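Local coordinates for protein DR hemagglutinin structural subunit (Escherichia coli, PDB 1UT1) that forms the structural subunit of a fimbrial adhesin of uropathogenic bacteria, binding the Dr blood group antigen and mediating adherence to the upper urinary tract, at residues G59-V65 and Y110-S116; R41-T45 and T130-P134; G9-G15 and T142-K148. The protein carries 3 engineered substitutions. All blocks are in the same frame, centred on the assembly; numbering follows the deposited sequence.

Contact 1: residues G59-V65 and Y110-S116. With EDO (1,2-ethanediol), chain K.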
loop_
_atom_site.group_PDB
_atom_site.type_symbol
_atom_site.label_atom_id
_atom_site.label_comp_id
_atom_site.label_asym_id
_atom_site.label_seq_id
_atom_site.Cartn_x
_atom_site.Cartn_y
_atom_site.Cartn_z
ATOM N N GLY A 59 -5.972 -7.284 27.046
ATOM C CA GLY A 59 -5.230 -6.592 28.113
ATOM C C GLY A 59 -5.854 -5.269 28.572
ATOM O O GLY A 59 -5.187 -4.445 29.217
ATOM N N CYS A 60 -7.141 -5.079 28.271
ATOM C CA CYS A 60 -7.815 -3.826 28.560
ATOM C C CYS A 60 -8.898 -4.021 29.586
ATOM O O CYS A 60 -9.898 -3.289 29.588
ATOM C CB CYS A 60 -8.451 -3.257 27.278
ATOM S SG CYS A 60 -7.268 -3.020 25.913
ATOM N N ASP A 61 -8.699 -4.974 30.487
ATOM C CA ASP A 61 -9.739 -5.237 31.489
ATOM C C ASP A 61 -10.069 -3.996 32.316
ATOM O O ASP A 61 -11.211 -3.799 32.718
ATOM C CB ASP A 61 -9.401 -6.456 32.363
ATOM C CG ASP A 61 -9.626 -7.786 31.626
ATOM O OD1 ASP A 61 -9.195 -8.843 32.137
ATOM O OD2 ASP A 61 -10.243 -7.781 30.536
ATOM N N ALA A 62 -9.101 -3.101 32.453
ATOM C CA ALA A 62 -9.270 -1.883 33.248
ATOM C C ALA A 62 -9.235 -0.578 32.448
ATOM O O ALA A 62 -9.007 0.499 33.012
ATOM C CB ALA A 62 -8.198 -1.839 34.361
ATOM N N ARG A 63 -9.337 -0.668 31.124
ATOM C CA ARG A 63 -9.287 0.536 30.297
ATOM C C ARG A 63 -10.538 0.584 29.433
ATOM O O ARG A 63 -11.132 -0.460 29.144
ATOM C CB ARG A 63 -8.073 0.516 29.347
ATOM C CG ARG A 63 -6.755 0.220 30.020
ATOM C CD ARG A 63 -6.202 1.440 30.716
ATOM N NE ARG A 63 -4.878 1.160 31.271
ATOM C CZ ARG A 63 -4.099 2.065 31.843
ATOM N NH1 ARG A 63 -2.915 1.713 32.327
ATOM N NH2 ARG A 63 -4.502 3.322 31.931
ATOM N N GLN A 64 -10.828 1.768 28.910
ATOM C CA GLN A 64 -11.950 1.953 27.965
ATOM C C GLN A 64 -11.429 1.891 26.528
ATOM O O GLN A 64 -10.682 2.761 26.088
ATOM C CB GLN A 64 -12.619 3.298 28.200
ATOM C CG GLN A 64 -13.427 3.311 29.473
ATOM C CD GLN A 64 -13.968 4.682 29.807
ATOM O OE1 GLN A 64 -14.937 5.157 29.188
ATOM N NE2 GLN A 64 -13.290 5.374 30.708
ATOM N N VAL A 65 -11.812 0.848 25.815
ATOM C CA VAL A 65 -11.386 0.646 24.435
ATOM C C VAL A 65 -11.838 1.832 23.600
ATOM O O VAL A 65 -12.961 2.340 23.780
ATOM C CB VAL A 65 -11.982 -0.666 23.894
ATOM C CG1 VAL A 65 -11.761 -0.794 22.383
ATOM C CG2 VAL A 65 -11.357 -1.861 24.651
ATOM N N TYR A 110 -15.135 6.035 21.802
ATOM C CA TYR A 110 -14.678 5.194 22.919
ATOM C C TYR A 110 -15.829 4.518 23.633
ATOM O O TYR A 110 -16.948 5.043 23.651
ATOM C CB TYR A 110 -13.822 5.996 23.917
ATOM C CG TYR A 110 -14.612 7.027 24.739
ATOM C CD1 TYR A 110 -14.632 8.375 24.368
ATOM C CD2 TYR A 110 -15.228 6.668 25.943
ATOM C CE1 TYR A 110 -15.311 9.332 25.146
ATOM C CE2 TYR A 110 -15.926 7.615 26.709
ATOM C CZ TYR A 110 -15.919 8.948 26.323
ATOM O OH TYR A 110 -16.604 9.888 27.066
ATOM N N LYS A 111 -15.555 3.359 24.223
ATOM C CA LYS A 111 -16.582 2.563 24.870
ATOM C C LYS A 111 -16.867 3.119 26.264
ATOM O O LYS A 111 -15.956 3.609 26.944
ATOM C CB LYS A 111 -16.146 1.086 24.944
ATOM C CG LYS A 111 -17.282 0.142 25.339
ATOM C CD LYS A 111 -16.840 -1.318 25.261
ATOM C CE LYS A 111 -18.029 -2.271 25.344
ATOM N NZ LYS A 111 -18.819 -2.057 26.584
ATOM N N ASN A 112 -18.140 3.166 26.634
ATOM C CA ASN A 112 -18.509 3.835 27.902
ATOM C C ASN A 112 -18.024 3.120 29.170
ATOM O O ASN A 112 -18.021 3.726 30.240
ATOM C CB ASN A 112 -20.028 4.051 27.994
ATOM C CG ASN A 112 -20.531 5.075 27.029
ATOM O OD1 ASN A 112 -21.718 5.378 27.013
ATOM N ND2 ASN A 112 -19.646 5.620 26.211
ATOM N N ASP A 113 -17.713 1.824 29.074
ATOM C CA ASP A 113 -17.205 1.043 30.235
ATOM C C ASP A 113 -15.876 0.405 29.910
ATOM O O ASP A 113 -15.596 0.116 28.738
ATOM C CB ASP A 113 -18.143 -0.107 30.601
ATOM C CG ASP A 113 -19.580 0.174 30.284
ATOM O OD1 ASP A 113 -20.420 -0.036 31.173
ATOM O OD2 ASP A 113 -19.897 0.435 29.113
ATOM N N VAL A 114 -15.153 -0.017 30.951
ATOM C CA VAL A 114 -13.870 -0.696 30.739
ATOM C C VAL A 114 -14.078 -2.139 30.306
ATOM O O VAL A 114 -15.169 -2.685 30.423
ATOM C CB VAL A 114 -12.954 -0.668 32.018
ATOM C CG1 VAL A 114 -12.551 0.761 32.380
ATOM C CG2 VAL A 114 -13.646 -1.403 33.207
ATOM N N GLY A 115 -13.021 -2.767 29.812
ATOM C CA GLY A 115 -13.104 -4.164 29.439
ATOM C C GLY A 115 -12.496 -4.410 28.069
ATOM O O GLY A 115 -12.471 -3.519 27.210
ATOM N N SER A 116 -11.999 -5.624 27.880
ATOM C CA SER A 116 -11.363 -6.019 26.627
ATOM C C SER A 116 -12.420 -6.405 25.596
ATOM O O SER A 116 -12.620 -7.573 25.312
ATOM C CB SER A 116 -10.427 -7.202 26.885
ATOM O OG SER A 116 -9.341 -6.770 27.684
HETATM C C1 EDO K . -7.712 -9.438 29.660
HETATM O O1 EDO K . -7.061 -10.022 30.787
HETATM C C2 EDO K . -6.742 -9.485 28.477
HETATM O O2 EDO K . -7.421 -9.990 27.318
HETATM O O HOH W 1 -12.900 -7.456 29.878
HETATM O O HOH W 2 -13.766 -1.052 26.882
#
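A type I beta turn from Cys60 to Arg63, at one end of the immunoglobulin-like beta sandwich of this Dr-family adhesin, is clasped by the loop that leaves strand 108-111. The turn closes on its own bond from Arg63 N to Cys60 O, 3.1 Å, and Ser116 and Gly115 supply the hydrogen bonds to it from the loop. The Ser116 hydroxyl takes the amide hydrogen of Cys60, with N to OG 2.8 Å, and gives its own proton to the Asp61 carboxylate, OG to OD2 3.2 Å, meeting that oxygen from above the carboxylate plane (47° out of it). Asp61 points its CB off the loop, yet with CG anti to its own carbonyl carbon (chi1 -76°) the carboxylate swings back to the serine. A water bridges the same OD2 to the amide of Ser116. The amide of Gly115 reaches two carbonyls of the turn: Arg63 O at 3.1 Å from Gly115 N, and, weakly, Cys60 O. Val114 lays its two methyls along the turn, CG1 against the carbonyl carbons of Ala62 and Arg63, CG2 against Asp61 O at 3.5 Å. At the strand end the amide of Lys111 meets Val65 O, N to O 2.8 Å, and Val65 CG2 lies 3.2 Å from Gly115 O. A second water ties Val65 N to the carbonyls of Asp113 and Gly115, filling in where the strand pairing gives way to loop. Cys60 carries the turn into the assembly: its SG is in a disulfide with Cys28 of the second subunit. One serine hydroxyl, one glycine amide and two waters thus bind several of the polar groups that face each other here, tying the turn to the loop next to the intersubunit disulfide.

Contact 2: residues R41-T45 and T130-P134. With SO4 (sulfate ion), chain G.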
loop_
_atom_site.group_PDB
_atom_site.type_symbol
_atom_site.label_atom_id
_atom_site.label_comp_id
_atom_site.label_asym_id
_atom_site.label_seq_id
_atom_site.Cartn_x
_atom_site.Cartn_y
_atom_site.Cartn_z
ATOM N N ARG A 41 -22.806 6.911 -6.903
ATOM C CA ARG A 41 -23.223 7.879 -5.897
ATOM C C ARG A 41 -24.710 7.708 -5.576
ATOM O O ARG A 41 -25.108 7.905 -4.459
ATOM C CB ARG A 41 -22.902 9.308 -6.311
ATOM C CG ARG A 41 -23.314 9.665 -7.725
ATOM C CD ARG A 41 -22.860 11.079 -8.059
ATOM N NE ARG A 41 -23.225 11.455 -9.419
ATOM C CZ ARG A 41 -22.828 12.577 -10.011
ATOM N NH1 ARG A 41 -22.023 13.421 -9.365
ATOM N NH2 ARG A 41 -23.171 12.825 -11.267
ATOM N N GLY A 42 -25.466 7.149 -6.514
ATOM C CA GLY A 42 -26.887 6.860 -6.281
ATOM C C GLY A 42 -27.092 5.805 -5.196
ATOM O O GLY A 42 -28.184 5.701 -4.641
ATOM N N GLN A 43 -26.052 5.008 -4.908
ATOM C CA GLN A 43 -26.123 3.958 -3.884
ATOM C C GLN A 43 -25.801 4.504 -2.491
ATOM O O GLN A 43 -25.847 3.770 -1.503
ATOM C CB GLN A 43 -25.154 2.837 -4.207
ATOM C CG GLN A 43 -25.613 1.934 -5.325
ATOM C CD GLN A 43 -24.641 0.803 -5.554
ATOM O OE1 GLN A 43 -24.821 -0.319 -5.050
ATOM N NE2 GLN A 43 -23.533 1.131 -6.174
ATOM N N LEU A 44 -25.424 5.786 -2.434
ATOM C CA LEU A 44 -25.104 6.431 -1.184
ATOM C C LEU A 44 -26.358 6.935 -0.486
ATOM O O LEU A 44 -26.454 8.093 -0.128
ATOM C CB LEU A 44 -24.069 7.544 -1.376
ATOM C CG LEU A 44 -22.761 7.048 -2.041
ATOM C CD1 LEU A 44 -21.840 8.266 -2.300
ATOM C CD2 LEU A 44 -22.070 6.041 -1.127
ATOM N N THR A 45 -27.298 6.015 -0.278
ATOM C CA THR A 45 -28.557 6.331 0.388
ATOM C C THR A 45 -28.387 6.305 1.912
ATOM O O THR A 45 -27.336 5.907 2.439
ATOM C CB THR A 45 -29.651 5.360 -0.048
ATOM O OG1 THR A 45 -29.281 4.025 0.322
ATOM C CG2 THR A 45 -29.841 5.434 -1.571
ATOM N N THR A 130 -26.330 11.192 -2.240
ATOM C CA THR A 130 -26.307 10.751 -3.624
ATOM C C THR A 130 -25.674 11.727 -4.631
ATOM O O THR A 130 -25.586 11.417 -5.819
ATOM C CB THR A 130 -27.713 10.326 -4.118
ATOM O OG1 THR A 130 -28.606 11.429 -4.018
ATOM C CG2 THR A 130 -28.252 9.151 -3.314
ATOM N N ASN A 131 -25.231 12.887 -4.160
ATOM C CA ASN A 131 -24.500 13.856 -5.015
ATOM C C ASN A 131 -23.001 13.891 -4.710
ATOM O O ASN A 131 -22.290 14.804 -5.142
ATOM C CB ASN A 131 -25.064 15.274 -4.856
ATOM C CG ASN A 131 -26.440 15.427 -5.505
ATOM O OD1 ASN A 131 -26.712 14.839 -6.554
ATOM N ND2 ASN A 131 -27.327 16.165 -4.848
ATOM N N THR A 132 -22.521 12.920 -3.936
ATOM C CA THR A 132 -21.100 12.855 -3.609
ATOM C C THR A 132 -20.289 12.790 -4.897
ATOM O O THR A 132 -20.585 11.985 -5.766
ATOM C CB THR A 132 -20.808 11.582 -2.767
ATOM O OG1 THR A 132 -21.522 11.686 -1.528
ATOM C CG2 THR A 132 -19.302 11.436 -2.491
ATOM N N PRO A 133 -19.260 13.626 -5.028
ATOM C CA PRO A 133 -18.443 13.584 -6.256
ATOM C C PRO A 133 -17.724 12.229 -6.384
ATOM O O PRO A 133 -17.188 11.696 -5.398
ATOM C CB PRO A 133 -17.406 14.690 -6.041
ATOM C CG PRO A 133 -17.921 15.547 -4.959
ATOM C CD PRO A 133 -18.804 14.665 -4.097
ATOM N N PRO A 134 -17.618 11.716 -7.608
ATOM C CA PRO A 134 -16.840 10.493 -7.820
ATOM C C PRO A 134 -15.379 10.694 -7.360
ATOM O O PRO A 134 -14.797 11.777 -7.508
ATOM C CB PRO A 134 -16.905 10.293 -9.344
ATOM C CG PRO A 134 -18.264 10.918 -9.718
ATOM C CD PRO A 134 -18.372 12.116 -8.816
HETATM S S SO4 G . -24.982 9.605 -12.181
HETATM O O1 SO4 G . -24.416 8.863 -11.005
HETATM O O2 SO4 G . -26.411 9.931 -12.049
HETATM O O3 SO4 G . -24.284 10.935 -12.226
HETATM O O4 SO4 G . -24.589 8.879 -13.411
#
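Arg41 reaches across the loop 130-134 as an extended arm, while Leu44 and Thr132 meet at about a right angle. With CG set between the backbone N and the carbonyl carbon (chi1 48°), the arginine chain, extended to NE, lays its methylenes alongside the carbonyl oxygens of the other loop: Arg41 CB and CG each lie 3.4 Å from Thr130 O, and CD is 3.4 Å from Thr132 O. The guanidinium has Thr132 O near its plane, and NH1 comes to 3.9 Å from CD of Pro134. A sulfate ion, probably from the crystallisation liquor, sits at the guanidinium edge in its plane. NE bonds to sulfate O1, 3.3 Å from NE to O1, and weakly to O3; NH2 is modelled implausibly close to O3, which makes that bond doubtful, and has a long, weak ion pair with Glu26. The amide of Lys27 also bonds the ion. Leu44 instead sends CD1 onto Thr132, 3.5 Å from CB, and that threonine's hydroxyl is engaged by the carbonyl of Gln129. Thr130 turns its methyl to the short 3-10 segment 41-43, CG2 lying 3.7 Å from Gly42 O, and its OG1 goes to Gln128. A CA-H...O contact joins Thr130 CA to Arg41 O at 3.2 Å. No hydrogen bond joins 41-45 to 130-134 themselves, though the backbone of Leu44 is bonded to that of Gln129 just before. Leu44 packs onward against Leu22, Val24 and Leu90: two connecting loops close one end of a beta sandwich, with Leu44 in the hydrophobic interior and Arg41 at the partly exposed outside.

Contact 3: residues G9-G15 and T142-K148. Engineered in segment 9-15: Gly9 (natural residue Ala), Ser10 (natural residue Gly). With EDO (1,2-ethanediol), chain N.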
loop_
_atom_site.group_PDB
_atom_site.type_symbol
_atom_site.label_atom_id
_atom_site.label_comp_id
_atom_site.label_asym_id
_atom_site.label_seq_id
_atom_site.Cartn_x
_atom_site.Cartn_y
_atom_site.Cartn_z
ATOM N N GLY A 9 -10.843 14.319 28.534
ATOM C CA GLY A 9 -10.294 12.962 28.398
ATOM C C GLY A 9 -9.197 12.909 27.337
ATOM O O GLY A 9 -9.069 13.810 26.512
ATOM N N SER A 10 -8.419 11.837 27.334
ATOM C CA SER A 10 -7.364 11.722 26.344
ATOM C C SER A 10 -7.285 10.328 25.760
ATOM O O SER A 10 -7.559 9.355 26.449
ATOM C CB SER A 10 -6.029 12.108 26.946
ATOM O OG SER A 10 -5.451 11.006 27.609
ATOM N N PHE A 11 -6.822 10.252 24.511
ATOM C CA PHE A 11 -6.655 8.987 23.814
ATOM C C PHE A 11 -5.190 8.561 23.799
ATOM O O PHE A 11 -4.301 9.351 23.459
ATOM C CB PHE A 11 -7.163 9.113 22.369
ATOM C CG PHE A 11 -6.894 7.900 21.522
ATOM C CD1 PHE A 11 -5.886 7.912 20.556
ATOM C CD2 PHE A 11 -7.723 6.784 21.607
ATOM C CE1 PHE A 11 -5.662 6.780 19.722
ATOM C CE2 PHE A 11 -7.515 5.667 20.787
ATOM C CZ PHE A 11 -6.474 5.665 19.860
ATOM N N THR A 12 -4.950 7.309 24.172
ATOM C CA THR A 12 -3.623 6.711 24.106
ATOM C C THR A 12 -3.588 5.706 22.944
ATOM O O THR A 12 -4.235 4.675 23.008
ATOM C CB THR A 12 -3.303 5.928 25.398
ATOM O OG1 THR A 12 -3.332 6.807 26.522
ATOM C CG2 THR A 12 -1.931 5.315 25.297
ATOM N N PRO A 13 -2.809 5.998 21.908
ATOM C CA PRO A 13 -2.714 5.080 20.779
ATOM C C PRO A 13 -2.061 3.791 21.249
ATOM O O PRO A 13 -0.977 3.807 21.869
ATOM C CB PRO A 13 -1.785 5.817 19.791
ATOM C CG PRO A 13 -1.952 7.291 20.148
ATOM C CD PRO A 13 -2.118 7.282 21.642
ATOM N N SER A 14 -2.720 2.666 20.998
ATOM C CA SER A 14 -2.191 1.360 21.431
ATOM C C SER A 14 -2.963 0.237 20.741
ATOM O O SER A 14 -3.948 -0.272 21.264
ATOM C CB SER A 14 -2.275 1.193 22.968
ATOM O OG SER A 14 -1.650 -0.030 23.337
ATOM N N GLY A 15 -2.535 -0.089 19.536
ATOM C CA GLY A 15 -3.261 -1.054 18.726
ATOM C C GLY A 15 -2.900 -0.871 17.262
ATOM O O GLY A 15 -2.013 -0.084 16.899
ATOM N N THR A 142 -7.685 4.077 14.380
ATOM C CA THR A 142 -6.566 3.478 15.102
ATOM C C THR A 142 -7.028 3.090 16.492
ATOM O O THR A 142 -7.641 3.886 17.197
ATOM C CB THR A 142 -5.394 4.492 15.241
ATOM O OG1 THR A 142 -4.914 4.833 13.934
ATOM C CG2 THR A 142 -4.223 3.855 16.084
ATOM N N GLY A 143 -6.663 1.887 16.912
ATOM C CA GLY A 143 -7.063 1.376 18.218
ATOM C C GLY A 143 -6.226 1.939 19.330
ATOM O O GLY A 143 -5.046 2.285 19.147
ATOM N N GLY A 144 -6.830 2.014 20.499
ATOM C CA GLY A 144 -6.152 2.551 21.668
ATOM C C GLY A 144 -7.142 2.580 22.815
ATOM O O GLY A 144 -8.094 1.807 22.832
ATOM N N TYR A 145 -6.856 3.386 23.836
ATOM C CA TYR A 145 -7.773 3.465 24.982
ATOM C C TYR A 145 -7.936 4.879 25.447
ATOM O O TYR A 145 -7.107 5.754 25.139
ATOM C CB TYR A 145 -7.378 2.526 26.128
ATOM C CG TYR A 145 -5.994 2.757 26.660
ATOM C CD1 TYR A 145 -4.903 2.028 26.174
ATOM C CD2 TYR A 145 -5.773 3.688 27.674
ATOM C CE1 TYR A 145 -3.607 2.259 26.683
ATOM C CE2 TYR A 145 -4.487 3.926 28.180
ATOM C CZ TYR A 145 -3.430 3.180 27.716
ATOM O OH TYR A 145 -2.172 3.388 28.272
ATOM N N TRP A 146 -9.072 5.144 26.062
ATOM C CA TRP A 146 -9.411 6.509 26.417
ATOM C C TRP A 146 -9.515 6.630 27.933
ATOM O O TRP A 146 -9.873 5.666 28.629
ATOM C CB TRP A 146 -10.746 6.876 25.737
ATOM C CG TRP A 146 -11.200 8.304 25.898
ATOM C CD1 TRP A 146 -10.970 9.354 25.036
ATOM C CD2 TRP A 146 -12.031 8.812 26.941
ATOM N NE1 TRP A 146 -11.650 10.475 25.469
ATOM C CE2 TRP A 146 -12.295 10.172 26.645
ATOM C CE3 TRP A 146 -12.603 8.241 28.087
ATOM C CZ2 TRP A 146 -13.122 10.958 27.439
ATOM C CZ3 TRP A 146 -13.435 9.014 28.862
ATOM C CH2 TRP A 146 -13.674 10.368 28.551
ATOM N N ALA A 147 -9.220 7.827 28.436
ATOM C CA ALA A 147 -9.421 8.129 29.854
ATOM C C ALA A 147 -9.714 9.614 30.062
ATOM O O ALA A 147 -9.299 10.464 29.259
ATOM C CB ALA A 147 -8.211 7.711 30.659
ATOM N N LYS A 148 -10.464 9.930 31.127
ATOM C CA LYS A 148 -10.688 11.333 31.523
ATOM C C LYS A 148 -9.462 11.767 32.334
ATOM O O LYS A 148 -9.266 11.171 33.421
ATOM C CB LYS A 148 -11.941 11.449 32.416
ATOM C CG LYS A 148 -13.125 10.692 31.885
ATOM C CD LYS A 148 -14.303 11.620 31.637
ATOM C CE LYS A 148 -14.519 12.464 32.846
ATOM N NZ LYS A 148 -14.207 11.592 33.981
HETATM C C1 EDO N . -0.865 2.899 17.568
HETATM O O1 EDO N . -0.719 2.022 16.459
HETATM C C2 EDO N . 0.227 2.570 18.594
HETATM O O2 EDO N . 0.106 1.204 19.044
HETATM O O HOH W 3 -1.649 6.593 28.823
#
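Gly9, an engineered residue, lies beside the indole of Trp146, though this end of the strand is less surely placed, because Gly9 CA and Ala147 O are modelled too close together. Next comes Ser10, also engineered, whose N sits over one face of the indole, offset toward the rim. Its carbonyl accepts the amide of Ala147, with Ala147 N to Ser10 O 3.0 Å; the return bond from Ser10 N to Ala147 O is modelled very short and shares the same doubt. Phe11 forms a non-hydrogen-bonded pair with Trp146. CG anti to the backbone N (chi1 174°) brings the ring against Gly144, Phe11 CE2 to Gly144 CA 3.5 Å, and puts CZ 3.4 Å from Thr142 O. Thr12 pairs with Tyr145 through two backbone bonds, the one from Thr12 N to Tyr145 O being 2.8 Å. On the opposite sheet face from Phe11, Thr12 CB stands over the tyrosine ring, 3.7 Å from its centroid, in a CH-pi contact; the side chains run side by side, and a water connects OG1 with the Tyr145 hydroxyl. After Pro13, Ser14 N bonds to Gly143 O, 3.0 Å, and the Ser14 hydroxyl turns to Glu26 and Cys28 of the second subunit. At the Gly15 corner, N donates to an ethanediol, probably from the crystallisation liquor, which is also bonded to Val24 O of the second subunit. Backbone bonding therefore fixes the antiparallel register, and Gly144, lacking a side chain, lets the Phe11 ring come this close. Phe11 and Trp146 pack on strands 64-69 and 108-111 of the same subunit, whereas Ser14 and the Thr12-Tyr145 pair lie against the second.

Contacts 1 and 3 lie at the same end of the sandwich, centres about 10 Å apart, and share a sheet: strand 64-69 runs beside strand 135-147, with Gln64 O probably hydrogen-bonded to Trp146 N and the rings of Tyr110 and Trp146 stacked. Both also reach the second subunit. Contact 2 stands on the other side of the chain's centre, its centre about 36 Å from that of contact 1. Contact 1 is a surface contact of loop amides, a hydroxyl, waters and the fraying end of a strand pair; contact 3, partly buried, relies on regular strand pairing and aromatic rings; contact 2, also partly buried, is made of packing and a CA-H...O contact, with no hydrogen bond between its two segments.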